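Local coordinates for RegF protein (Neisseria gonorrhoeae, PDB 4HOJ) that is a homolog of the glutathione transferases, also named stringent starvation protein A, that binds glutathione and calcium and whose cellular role is probably regulatory, at residues N105-L110 and D164-K169. Numbering follows the deposited sequence.
Sequences NHVQVL and DHYDVK. With CA (calcium ion), chain B.
Leu110 and Val107, one turn apart on helix 104-111, pack against Tyr166, which sits in a type I beta turn from Asp164 to Asp167 within the all-helical C-terminal domain of the glutathione transferase fold. The main evidence is a CH-pi contact: Leu110 CD1 stands 3.9 Å from the centroid of the Tyr166 ring, 23° off its normal, and is displaced over one face toward CG. The two side chains therefore meet at the base of the ring, Leu110 CD1 lying 3.6 Å from Tyr166 CG. Because chi1 of Tyr166 (-70°) sets CG opposite the carbonyl carbon, the ring reaches from the turn toward the helix.

Apolar packing continues at the far end of the ring, where Val107 CG1 approaches obliquely to 4.2 Å from Tyr166 CZ, and the two side chains cross at about a right angle. The same methyl makes a carbon-to-hydroxyl van der Waals contact with Tyr166 OH at 3.4 Å. The hydroxyl of this buried tyrosine is hydrogen-bonded to Glu111 OE2, on the last residue of the same helix. Pro13 and Leu159 also touch Tyr166, and Val107 rests on Pro13 and Phe14 of the glutathione pocket, its side chain about 7 Å from the bound glutathione at nearest atoms.

The calcium ion binds both ends of the turn, which closes through the backbone bond from Asp167 N to Asp164 O (2.9 Å). That same carbonyl oxygen binds the calcium ion, so Tyr166 is carried by a turn whose first and last residues bind one cation, which probably steadies it. Two waters add to the coordination, while Asp164 OD1 lies 2.2 Å and Asp167 OD1 2.4 Å from the calcium.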
loop_
_atom_site.group_PDB
_atom_site.type_symbol
_atom_site.label_atom_id
_atom_site.label_comp_id
_atom_site.label_asym_id
_atom_site.label_seq_id
_atom_site.Cartn_x
_atom_site.Cartn_y
_atom_site.Cartn_z
ATOM N N ASN A 105 7.006 -7.895 -6.297
ATOM C CA ASN A 105 8.283 -7.240 -6.654
ATOM C C ASN A 105 9.052 -8.136 -7.628
ATOM O O ASN A 105 9.612 -7.674 -8.615
ATOM C CB ASN A 105 9.085 -6.970 -5.391
ATOM C CG ASN A 105 9.366 -8.232 -4.597
ATOM O OD1 ASN A 105 8.508 -9.107 -4.430
ATOM N ND2 ASN A 105 10.633 -8.344 -4.085
ATOM N N HIS A 106 9.031 -9.438 -7.384
ATOM C CA HIS A 106 9.691 -10.390 -8.300
ATOM C C HIS A 106 8.962 -10.490 -9.625
ATOM O O HIS A 106 9.617 -10.612 -10.679
ATOM C CB HIS A 106 9.800 -11.779 -7.646
ATOM C CG HIS A 106 10.559 -11.749 -6.350
ATOM N ND1 HIS A 106 11.909 -11.468 -6.287
ATOM C CD2 HIS A 106 10.141 -11.963 -5.076
ATOM C CE1 HIS A 106 12.280 -11.465 -5.014
ATOM N NE2 HIS A 106 11.236 -11.774 -4.261
ATOM N N VAL A 107 7.625 -10.422 -9.586
ATOM C CA VAL A 107 6.833 -10.398 -10.830
ATOM C C VAL A 107 7.266 -9.207 -11.685
ATOM O O VAL A 107 7.434 -9.351 -12.888
ATOM C CB VAL A 107 5.338 -10.321 -10.483
ATOM C CG1 VAL A 107 4.490 -9.986 -11.771
ATOM C CG2 VAL A 107 4.921 -11.628 -9.830
ATOM N N GLN A 108 7.480 -8.036 -11.075
ATOM C CA GLN A 108 7.927 -6.908 -11.900
ATOM C C GLN A 108 9.252 -7.140 -12.594
ATOM O O GLN A 108 9.470 -6.636 -13.709
ATOM C CB GLN A 108 7.990 -5.614 -11.056
ATOM C CG GLN A 108 6.569 -5.169 -10.608
ATOM C CD GLN A 108 6.573 -3.921 -9.737
ATOM O OE1 GLN A 108 7.021 -2.856 -10.177
ATOM N NE2 GLN A 108 6.156 -4.060 -8.488
ATOM N N VAL A 109 10.157 -7.857 -11.914
ATOM C CA VAL A 109 11.442 -8.211 -12.534
ATOM C C VAL A 109 11.245 -9.143 -13.746
ATOM O O VAL A 109 11.819 -8.933 -14.797
ATOM C CB VAL A 109 12.414 -8.866 -11.518
ATOM C CG1 VAL A 109 13.721 -9.280 -12.224
ATOM C CG2 VAL A 109 12.747 -7.921 -10.353
ATOM N N LEU A 110 10.370 -10.144 -13.613
ATOM C CA LEU A 110 10.090 -11.066 -14.704
ATOM C C LEU A 110 9.412 -10.337 -15.829
ATOM O O LEU A 110 9.534 -10.756 -16.976
ATOM C CB LEU A 110 9.181 -12.196 -14.205
ATOM C CG LEU A 110 9.852 -13.125 -13.192
ATOM C CD1 LEU A 110 9.001 -14.334 -12.941
ATOM C CD2 LEU A 110 11.209 -13.570 -13.738
ATOM N N ASP A 164 3.265 -21.365 -15.232
ATOM C CA ASP A 164 3.911 -22.006 -16.380
ATOM C C ASP A 164 4.638 -20.965 -17.248
ATOM O O ASP A 164 5.823 -21.190 -17.674
ATOM C CB ASP A 164 2.855 -22.791 -17.182
ATOM C CG ASP A 164 3.448 -23.605 -18.334
ATOM O OD1 ASP A 164 4.687 -23.690 -18.540
ATOM O OD2 ASP A 164 2.636 -24.223 -19.069
ATOM N N HIS A 165 3.984 -19.845 -17.548
ATOM C CA HIS A 165 4.570 -18.791 -18.371
ATOM C C HIS A 165 5.918 -18.339 -17.793
ATOM O O HIS A 165 6.881 -18.159 -18.529
ATOM C CB HIS A 165 3.542 -17.636 -18.469
ATOM C CG HIS A 165 4.049 -16.396 -19.129
ATOM N ND1 HIS A 165 4.390 -16.354 -20.459
ATOM C CD2 HIS A 165 4.325 -15.165 -18.628
ATOM C CE1 HIS A 165 4.822 -15.137 -20.762
ATOM N NE2 HIS A 165 4.783 -14.392 -19.675
ATOM N N TYR A 166 5.956 -18.132 -16.474
ATOM C CA TYR A 166 7.148 -17.697 -15.776
ATOM C C TYR A 166 8.149 -18.812 -15.472
ATOM O O TYR A 166 9.215 -18.560 -14.918
ATOM C CB TYR A 166 6.763 -17.055 -14.442
ATOM C CG TYR A 166 6.051 -15.700 -14.527
ATOM C CD1 TYR A 166 6.304 -14.800 -15.534
ATOM C CD2 TYR A 166 5.193 -15.329 -13.509
ATOM C CE1 TYR A 166 5.682 -13.523 -15.576
ATOM C CE2 TYR A 166 4.571 -14.044 -13.528
ATOM C CZ TYR A 166 4.812 -13.191 -14.525
ATOM O OH TYR A 166 4.206 -11.953 -14.563
ATOM N N ASP A 167 7.810 -20.049 -15.822
ATOM C CA ASP A 167 8.665 -21.204 -15.533
ATOM C C ASP A 167 8.962 -21.369 -14.027
ATOM O O ASP A 167 10.034 -21.800 -13.628
ATOM C CB ASP A 167 9.973 -21.159 -16.351
ATOM C CG ASP A 167 9.726 -21.170 -17.878
ATOM O OD1 ASP A 167 8.723 -21.743 -18.317
ATOM O OD2 ASP A 167 10.537 -20.650 -18.669
ATOM N N VAL A 168 7.967 -21.041 -13.213
ATOM C CA VAL A 168 8.067 -21.185 -11.779
ATOM C C VAL A 168 7.724 -22.612 -11.441
ATOM O O VAL A 168 6.681 -23.128 -11.845
ATOM C CB VAL A 168 7.097 -20.262 -11.060
ATOM C CG1 VAL A 168 6.999 -20.644 -9.531
ATOM C CG2 VAL A 168 7.566 -18.819 -11.207
ATOM N N LYS A 169 8.619 -23.239 -10.683
ATOM C CA LYS A 169 8.458 -24.603 -10.222
ATOM C C LYS A 169 8.192 -24.590 -8.709
ATOM O O LYS A 169 8.952 -23.974 -7.951
ATOM C CB LYS A 169 9.732 -25.392 -10.559
ATOM C CG LYS A 169 10.972 -24.503 -10.823
ATOM C CD LYS A 169 12.123 -25.273 -11.514
ATOM C CE LYS A 169 11.803 -25.580 -12.981
ATOM N NZ LYS A 169 12.958 -26.197 -13.700
HETATM CA CA CA B . 6.745 -22.942 -18.882
HETATM O O HOH W 1 7.124 -20.988 -20.544
HETATM O O HOH W 2 7.351 -24.221 -16.965
#